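Local coordinates for protein berberine bridge enzyme-like 28 (Arabidopsis thaliana, PDB 5D79) that acts as an FAD-dependent oxidoreductase of the berberine bridge enzyme-like family and takes part in adaptation to salt stress, at residues A[255-259]-A[323-327]; A[283-289]-A[301-307]. All coordinates share one frame; numbering follows the deposited sequence.

Contact 1: residues A[255-259]-A[323-327]; sequences VFKVQ and ELGLE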
ATOM      1  N   VAL A 255     -15.443  17.276  -2.621  1.00 15.67           N
ATOM      2  CA  VAL A 255     -14.211  17.124  -3.397  1.00 16.41           C
ATOM      3  C   VAL A 255     -13.980  18.341  -4.311  1.00 18.44           C
ATOM      4  O   VAL A 255     -14.902  19.106  -4.591  1.00 16.06           O
ATOM      5  CB  VAL A 255     -14.209  15.834  -4.253  1.00 13.26           C
ATOM      6  CG1 VAL A 255     -14.360  14.602  -3.366  1.00 12.37           C
ATOM      7  CG2 VAL A 255     -15.292  15.888  -5.351  1.00 14.50           C
ATOM      8  N   PHE A 256     -12.737  18.513  -4.762  1.00 18.79           N
ATOM      9  CA  PHE A 256     -12.373  19.609  -5.666  1.00 17.78           C
ATOM     10  C   PHE A 256     -11.169  19.271  -6.546  1.00 16.32           C
ATOM     11  O   PHE A 256     -10.311  18.463  -6.189  1.00 14.23           O
ATOM     12  CB  PHE A 256     -12.088  20.895  -4.877  1.00 18.97           C
ATOM     13  CG  PHE A 256     -10.884  20.814  -3.957  1.00 22.55           C
ATOM     14  CD1 PHE A 256     -11.021  20.366  -2.649  1.00 22.32           C
ATOM     15  CD2 PHE A 256      -9.622  21.218  -4.393  1.00 19.46           C
ATOM     16  CE1 PHE A 256      -9.930  20.309  -1.813  1.00 24.17           C
ATOM     17  CE2 PHE A 256      -8.528  21.163  -3.555  1.00 19.42           C
ATOM     18  CZ  PHE A 256      -8.680  20.707  -2.267  1.00 20.80           C
ATOM     19  N   LYS A 257     -11.111  19.900  -7.708  1.00 18.14           N
ATOM     20  CA  LYS A 257     -10.010  19.682  -8.621  1.00 17.86           C
ATOM     21  C   LYS A 257      -9.654  21.016  -9.234  1.00 19.51           C
ATOM     22  O   LYS A 257     -10.533  21.779  -9.640  1.00 22.52           O
ATOM     23  CB  LYS A 257     -10.383  18.655  -9.693  1.00 20.21           C
ATOM     24  CG  LYS A 257      -9.275  18.323 -10.682  1.00 26.36           C
ATOM     25  CD  LYS A 257      -9.663  17.156 -11.588  1.00 33.13           C
ATOM     26  CE  LYS A 257      -9.890  15.874 -10.771  1.00 38.50           C
ATOM     27  NZ  LYS A 257     -10.365  14.691 -11.565  1.00 39.17           N
ATOM     28  N   VAL A 258      -8.363  21.317  -9.260  1.00 16.60           N
ATOM     29  CA  VAL A 258      -7.868  22.485  -9.965  1.00 19.60           C
ATOM     30  C   VAL A 258      -6.684  22.063 -10.823  1.00 21.04           C
ATOM     31  O   VAL A 258      -5.784  21.378 -10.356  1.00 20.56           O
ATOM     32  CB  VAL A 258      -7.461  23.610  -9.003  1.00 21.73           C
ATOM     33  CG1 VAL A 258      -6.664  24.680  -9.737  1.00 21.54           C
ATOM     34  CG2 VAL A 258      -8.693  24.207  -8.337  1.00 21.45           C
ATOM     35  N   GLN A 259      -6.708  22.460 -12.086  1.00 20.90           N
ATOM     36  CA  GLN A 259      -5.661  22.105 -13.024  1.00 26.31           C
ATOM     37  C   GLN A 259      -4.817  23.331 -13.374  1.00 27.75           C
ATOM     38  O   GLN A 259      -5.343  24.417 -13.604  1.00 24.71           O
ATOM     39  CB  GLN A 259      -6.271  21.491 -14.290  1.00 29.93           C
ATOM     40  CG  GLN A 259      -5.262  20.877 -15.224  1.00 35.18           C
ATOM     41  CD  GLN A 259      -5.582  21.145 -16.676  1.00 42.18           C
ATOM     42  OE1 GLN A 259      -6.259  22.120 -17.003  1.00 45.39           O
ATOM     43  NE2 GLN A 259      -5.096  20.280 -17.558  1.00 42.05           N
ATOM     44  N   GLU A 323      -3.825  31.135  -3.314  1.00 25.31           N
ATOM     45  CA  GLU A 323      -3.046  31.063  -4.544  1.00 31.94           C
ATOM     46  C   GLU A 323      -3.567  29.976  -5.488  1.00 29.74           C
ATOM     47  O   GLU A 323      -3.339  30.032  -6.694  1.00 27.78           O
ATOM     48  CB  GLU A 323      -1.566  30.810  -4.226  1.00 37.96           C
ATOM     49  CG  GLU A 323      -0.861  31.967  -3.518  1.00 41.23           C
ATOM     50  CD  GLU A 323      -1.165  32.019  -2.031  1.00 38.47           C
ATOM     51  OE1 GLU A 323      -1.553  30.972  -1.480  1.00 29.58           O
ATOM     52  OE2 GLU A 323      -1.029  33.111  -1.426  1.00 43.99           O
ATOM     53  N   LEU A 324      -4.268  28.988  -4.938  1.00 29.37           N
ATOM     54  CA  LEU A 324      -4.839  27.921  -5.752  1.00 24.94           C
ATOM     55  C   LEU A 324      -5.959  28.441  -6.657  1.00 23.31           C
ATOM     56  O   LEU A 324      -6.155  27.939  -7.758  1.00 23.45           O
ATOM     57  CB  LEU A 324      -5.362  26.786  -4.871  1.00 25.85           C
ATOM     58  CG  LEU A 324      -5.555  25.511  -5.697  1.00 29.53           C
ATOM     59  CD1 LEU A 324      -4.256  25.145  -6.406  1.00 28.88           C
ATOM     60  CD2 LEU A 324      -6.076  24.336  -4.885  1.00 28.12           C
ATOM     61  N   GLY A 325      -6.684  29.453  -6.187  1.00 21.70           N
ATOM     62  CA  GLY A 325      -7.730  30.079  -6.968  1.00 20.37           C
ATOM     63  C   GLY A 325      -8.967  29.215  -7.082  1.00 24.16           C
ATOM     64  O   GLY A 325      -9.694  29.297  -8.078  1.00 24.85           O
ATOM     65  N   LEU A 326      -9.204  28.383  -6.065  1.00 24.36           N
ATOM     66  CA  LEU A 326     -10.377  27.506  -6.027  1.00 19.65           C
ATOM     67  C   LEU A 326     -11.677  28.289  -5.974  1.00 23.39           C
ATOM     68  O   LEU A 326     -11.829  29.206  -5.162  1.00 24.20           O
ATOM     69  CB  LEU A 326     -10.323  26.567  -4.830  1.00 16.76           C
ATOM     70  CG  LEU A 326     -11.489  25.588  -4.775  1.00 17.71           C
ATOM     71  CD1 LEU A 326     -11.392  24.667  -5.958  1.00 17.71           C
ATOM     72  CD2 LEU A 326     -11.477  24.786  -3.485  1.00 15.83           C
ATOM     73  N   GLU A 327     -12.613  27.920  -6.845  1.00 24.75           N
ATOM     74  CA  GLU A 327     -13.951  28.505  -6.838  1.00 26.64           C
ATOM     75  C   GLU A 327     -14.987  27.398  -6.834  1.00 22.62           C
ATOM     76  O   GLU A 327     -14.638  26.238  -7.013  1.00 23.14           O
ATOM     77  CB  GLU A 327     -14.139  29.435  -8.034  1.00 34.13           C
ATOM     78  CG  GLU A 327     -13.337  30.723  -7.906  1.00 42.62           C
ATOM     79  CD  GLU A 327     -13.546  31.670  -9.066  1.00 51.29           C
ATOM     80  OE1 GLU A 327     -12.532  32.107  -9.648  1.00 54.60           O
ATOM     81  OE2 GLU A 327     -14.715  31.984  -9.390  1.00 55.42           O
TER
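Leu324 and Leu326 pack against Phe256 and Val258 in an apolar side-chain contact between a loop and an antiparallel beta sheet. Strand 253-260 lies next to the edge of this seven-stranded sheet, and the loop 323-327 leads from helix 310-320 into the edge strand 331-334. Phe256 and Val258, two residues apart on the strand, both turn toward the loop. Leu326 serves both with its two methyls: CD2 lies over one face of the Phe256 ring, 4.0 Å from CG, while CD1 reaches the Phe256 CB and approaches Val258 CG2 to 3.6 Å. Its CG stands anti to its own nitrogen (chi1 -177°), which brings the forked end nearer the strand although the side chain does not set out toward it. Leu313 and Met317 of helix 310-320 also touch Leu326. Replacing it with alanine would probably open a gap above the Phe256 ring and take away the methyl that Val258 CG2 packs on. Leu324 makes a slighter contribution, its CD2 coming obliquely to Phe256 CE2 at 4.2 Å. The side chains of Val258 and Leu324 slide past each other in opposite directions, with Val258 CG1 4.1 Å from Leu324 CD1 and 3.8 Å from Leu324 O.

Contact 2: residues A[283-289]-A[301-307]; sequences DLFIRTT and LFTGLYI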
ATOM      1  N   ASP A 283      -9.715  18.249   8.534  1.00 16.58           N
ATOM      2  CA  ASP A 283     -10.809  17.988   7.595  1.00 21.82           C
ATOM      3  C   ASP A 283     -10.422  18.187   6.117  1.00 14.23           C
ATOM      4  O   ASP A 283     -11.088  17.671   5.232  1.00 14.34           O
ATOM      5  CB  ASP A 283     -12.015  18.878   7.937  1.00 21.96           C
ATOM      6  CG  ASP A 283     -12.735  18.438   9.206  1.00 22.94           C
ATOM      7  OD1 ASP A 283     -12.704  17.229   9.520  1.00 22.00           O
ATOM      8  OD2 ASP A 283     -13.336  19.300   9.889  1.00 23.15           O
ATOM      9  N   LEU A 284      -9.339  18.918   5.870  1.00 16.12           N
ATOM     10  CA  LEU A 284      -8.910  19.249   4.513  1.00 16.86           C
ATOM     11  C   LEU A 284      -7.696  18.447   4.029  1.00 13.45           C
ATOM     12  O   LEU A 284      -6.607  18.538   4.587  1.00 13.75           O
ATOM     13  CB  LEU A 284      -8.596  20.751   4.403  1.00 17.72           C
ATOM     14  CG  LEU A 284      -8.177  21.272   3.022  1.00 17.58           C
ATOM     15  CD1 LEU A 284      -9.195  20.858   1.970  1.00 15.96           C
ATOM     16  CD2 LEU A 284      -8.036  22.790   3.037  1.00 17.92           C
ATOM     17  N   PHE A 285      -7.912  17.689   2.961  1.00 10.42           N
ATOM     18  CA  PHE A 285      -6.886  16.900   2.300  1.00 13.73           C
ATOM     19  C   PHE A 285      -6.582  17.510   0.948  1.00 16.95           C
ATOM     20  O   PHE A 285      -7.470  17.585   0.112  1.00 19.51           O
ATOM     21  CB  PHE A 285      -7.358  15.450   2.128  1.00 14.33           C
ATOM     22  CG  PHE A 285      -6.413  14.581   1.332  1.00 14.71           C
ATOM     23  CD1 PHE A 285      -5.332  13.967   1.941  1.00 10.54           C
ATOM     24  CD2 PHE A 285      -6.613  14.371  -0.028  1.00 18.49           C
ATOM     25  CE1 PHE A 285      -4.465  13.165   1.206  1.00  8.68           C
ATOM     26  CE2 PHE A 285      -5.751  13.566  -0.763  1.00 14.02           C
ATOM     27  CZ  PHE A 285      -4.680  12.963  -0.142  1.00 10.36           C
ATOM     28  N   ILE A 286      -5.342  17.944   0.732  1.00 14.38           N
ATOM     29  CA  ILE A 286      -4.944  18.522  -0.551  1.00 14.57           C
ATOM     30  C   ILE A 286      -3.694  17.849  -1.140  1.00 15.01           C
ATOM     31  O   ILE A 286      -2.573  18.046  -0.659  1.00 19.67           O
ATOM     32  CB  ILE A 286      -4.660  20.046  -0.446  1.00 28.13           C
ATOM     33  CG1 ILE A 286      -5.447  20.696   0.683  1.00 27.86           C
ATOM     34  CG2 ILE A 286      -4.951  20.758  -1.768  1.00 26.44           C
ATOM     35  CD1 ILE A 286      -4.999  22.096   0.924  1.00 27.26           C
ATOM     36  N   ARG A 287      -3.901  17.085  -2.201  1.00 12.98           N
ATOM     37  CA  ARG A 287      -2.832  16.378  -2.904  1.00 16.75           C
ATOM     38  C   ARG A 287      -2.401  17.096  -4.200  1.00 19.23           C
ATOM     39  O   ARG A 287      -3.206  17.727  -4.882  1.00 21.66           O
ATOM     40  CB  ARG A 287      -3.284  14.939  -3.207  1.00 15.47           C
ATOM     41  CG  ARG A 287      -2.593  14.272  -4.407  1.00 22.58           C
ATOM     42  CD  ARG A 287      -2.875  12.768  -4.495  1.00 26.99           C
ATOM     43  NE  ARG A 287      -2.383  12.052  -3.313  1.00 30.07           N
ATOM     44  CZ  ARG A 287      -2.669  10.782  -3.040  1.00 31.60           C
ATOM     45  NH1 ARG A 287      -3.442  10.087  -3.871  1.00 41.83           N
ATOM     46  NH2 ARG A 287      -2.195  10.208  -1.945  1.00 21.45           N
ATOM     47  N   THR A 288      -1.115  17.009  -4.518  1.00 17.40           N
ATOM     48  CA  THR A 288      -0.578  17.560  -5.744  1.00 12.56           C
ATOM     49  C   THR A 288       0.007  16.425  -6.573  1.00 16.17           C
ATOM     50  O   THR A 288       0.853  15.662  -6.101  1.00 17.93           O
ATOM     51  CB  THR A 288       0.511  18.630  -5.463  1.00 24.73           C
ATOM     52  OG1 THR A 288      -0.064  19.749  -4.763  1.00 22.24           O
ATOM     53  CG2 THR A 288       1.150  19.118  -6.755  1.00 25.93           C
ATOM     54  N   THR A 289      -0.458  16.290  -7.804  1.00 17.51           N
ATOM     55  CA  THR A 289       0.108  15.293  -8.693  1.00 16.59           C
ATOM     56  C   THR A 289       0.679  15.954  -9.933  1.00 18.08           C
ATOM     57  O   THR A 289      -0.002  16.691 -10.642  1.00 17.03           O
ATOM     58  CB  THR A 289      -0.930  14.254  -9.121  1.00 18.67           C
ATOM     59  OG1 THR A 289      -1.627  13.774  -7.966  1.00 16.14           O
ATOM     60  CG2 THR A 289      -0.246  13.089  -9.858  1.00 17.07           C
ATOM     61  N   LEU A 301      -1.886  18.808 -11.005  1.00 21.14           N
ATOM     62  CA  LEU A 301      -3.255  18.502 -10.640  1.00 20.90           C
ATOM     63  C   LEU A 301      -3.431  18.566  -9.116  1.00 18.24           C
ATOM     64  O   LEU A 301      -2.903  17.736  -8.384  1.00 19.79           O
ATOM     65  CB  LEU A 301      -3.633  17.122 -11.175  1.00 23.43           C
ATOM     66  CG  LEU A 301      -5.105  16.798 -11.397  1.00 31.50           C
ATOM     67  CD1 LEU A 301      -5.680  17.665 -12.522  1.00 34.76           C
ATOM     68  CD2 LEU A 301      -5.259  15.311 -11.698  1.00 33.13           C
ATOM     69  N   PHE A 302      -4.164  19.569  -8.652  1.00 18.16           N
ATOM     70  CA  PHE A 302      -4.503  19.702  -7.246  1.00 16.35           C
ATOM     71  C   PHE A 302      -5.899  19.160  -6.975  1.00 21.37           C
ATOM     72  O   PHE A 302      -6.896  19.745  -7.393  1.00 19.46           O
ATOM     73  CB  PHE A 302      -4.416  21.155  -6.826  1.00 11.66           C
ATOM     74  CG  PHE A 302      -3.115  21.790  -7.165  1.00 21.30           C
ATOM     75  CD1 PHE A 302      -2.038  21.694  -6.296  1.00 24.43           C
ATOM     76  CD2 PHE A 302      -2.951  22.466  -8.363  1.00 20.71           C
ATOM     77  CE1 PHE A 302      -0.821  22.274  -6.612  1.00 25.48           C
ATOM     78  CE2 PHE A 302      -1.740  23.042  -8.683  1.00 23.41           C
ATOM     79  CZ  PHE A 302      -0.672  22.948  -7.808  1.00 23.96           C
ATOM     80  N   THR A 303      -5.958  18.028  -6.282  1.00 20.48           N
ATOM     81  CA  THR A 303      -7.220  17.392  -5.939  1.00 18.70           C
ATOM     82  C   THR A 303      -7.325  17.260  -4.428  1.00 19.85           C
ATOM     83  O   THR A 303      -6.320  17.180  -3.716  1.00 16.67           O
ATOM     84  CB  THR A 303      -7.357  16.012  -6.587  1.00 15.21           C
ATOM     85  OG1 THR A 303      -6.245  15.198  -6.204  1.00 16.31           O
ATOM     86  CG2 THR A 303      -7.363  16.156  -8.072  1.00 17.26           C
ATOM     87  N   GLY A 304      -8.547  17.244  -3.925  1.00 19.11           N
ATOM     88  CA  GLY A 304      -8.727  17.216  -2.493  1.00 19.04           C
ATOM     89  C   GLY A 304     -10.074  16.748  -2.017  1.00 17.48           C
ATOM     90  O   GLY A 304     -11.037  16.704  -2.772  1.00 19.11           O
ATOM     91  N   LEU A 305     -10.118  16.390  -0.744  1.00 18.03           N
ATOM     92  CA  LEU A 305     -11.328  15.939  -0.089  1.00 15.53           C
ATOM     93  C   LEU A 305     -11.488  16.759   1.181  1.00 15.02           C
ATOM     94  O   LEU A 305     -10.594  16.804   2.027  1.00 12.76           O
ATOM     95  CB  LEU A 305     -11.263  14.440   0.217  1.00 14.31           C
ATOM     96  CG  LEU A 305     -12.381  13.922   1.121  1.00 15.01           C
ATOM     97  CD1 LEU A 305     -13.684  13.954   0.400  1.00 16.45           C
ATOM     98  CD2 LEU A 305     -12.089  12.527   1.608  1.00 15.28           C
ATOM     99  N   TYR A 306     -12.615  17.439   1.295  1.00 15.83           N
ATOM    100  CA  TYR A 306     -12.896  18.198   2.490  1.00 17.22           C
ATOM    101  C   TYR A 306     -14.040  17.533   3.243  1.00 19.44           C
ATOM    102  O   TYR A 306     -15.101  17.269   2.660  1.00 19.87           O
ATOM    103  CB  TYR A 306     -13.228  19.644   2.134  1.00 19.08           C
ATOM    104  CG  TYR A 306     -13.557  20.499   3.330  1.00 20.12           C
ATOM    105  CD1 TYR A 306     -12.567  20.883   4.226  1.00 19.64           C
ATOM    106  CD2 TYR A 306     -14.854  20.916   3.564  1.00 19.02           C
ATOM    107  CE1 TYR A 306     -12.866  21.658   5.316  1.00 19.96           C
ATOM    108  CE2 TYR A 306     -15.162  21.693   4.653  1.00 19.67           C
ATOM    109  CZ  TYR A 306     -14.169  22.061   5.525  1.00 19.74           C
ATOM    110  OH  TYR A 306     -14.490  22.840   6.607  1.00 21.07           O
ATOM    111  N   ILE A 307     -13.817  17.242   4.527  1.00 17.25           N
ATOM    112  CA  ILE A 307     -14.851  16.627   5.366  1.00 18.68           C
ATOM    113  C   ILE A 307     -15.804  17.702   5.910  1.00 19.48           C
ATOM    114  O   ILE A 307     -15.737  18.080   7.083  1.00 20.17           O
ATOM    115  CB  ILE A 307     -14.236  15.829   6.534  1.00 16.73           C
ATOM    116  CG1 ILE A 307     -13.084  14.989   6.041  1.00 12.66           C
ATOM    117  CG2 ILE A 307     -15.260  14.905   7.155  1.00 17.54           C
ATOM    118  CD1 ILE A 307     -13.506  13.970   5.036  1.00 16.64           C
TER
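The beta hairpin of strands 284-292 and 298-306 is zipped together here, with Phe285 facing Leu305, Arg287 facing Thr303 and Thr289 facing Leu301 in hydrogen-bonded antiparallel pairs. Each pair exchanges two backbone bonds, and a seventh, from Ile307 N to Asp283 O at 2.9 Å, closes the row beyond the last bridge. Arg287 N meets Thr303 O almost head-on, with a C=O...N angle of 176°. These are interior strands of a seven-stranded antiparallel sheet, whose two faces carry different groups. On one, Leu284 CB sits at the edge of the Tyr306 ring, 4.0 Å from CD1, among residues of helix 310-320. Further along, Thr288 OG1 lies obliquely beside the Phe302 ring, 3.2 Å from both CD1 and CE1; it is turned there by a chi1 of -63°, and this buried hydroxyl finds no polar partner in the model. Between them Gly304 CA comes to 2.9 Å from Phe285 O, where a beta carbon would collide with that oxygen. On the other face Phe285 CZ rests 3.7 Å above the Arg287 guanidinium plane, displaced toward its rim. Arg287 NH2 is hydrogen-bonded to Thr401, and this side chain comes within about 5 Å of the bound FAD.

Contacts 1 and 2 illustrate how one sheet is held by two kinds of chemistry. Both are largely buried, with partly exposed Val258 among the four touching residues of contact 1 and 12 of 14 buried in contact 2. Contact 2 lies nearer the centre of the chain, at about 19 Å between centres against about 27 Å. It joins two sheet strands through backbone hydrogen bonds, whereas contact 1 lays a connecting loop on the sheet mainly through apolar side chains. The two adjoin because strand 253-260 neighbours strand 298-306: Val258 N probably donates to Phe302 O at 2.8 Å. On the helix-covered face, Leu324 CD1 packs on Phe302 CD2 at 3.6 Å, carrying the apolar layer across.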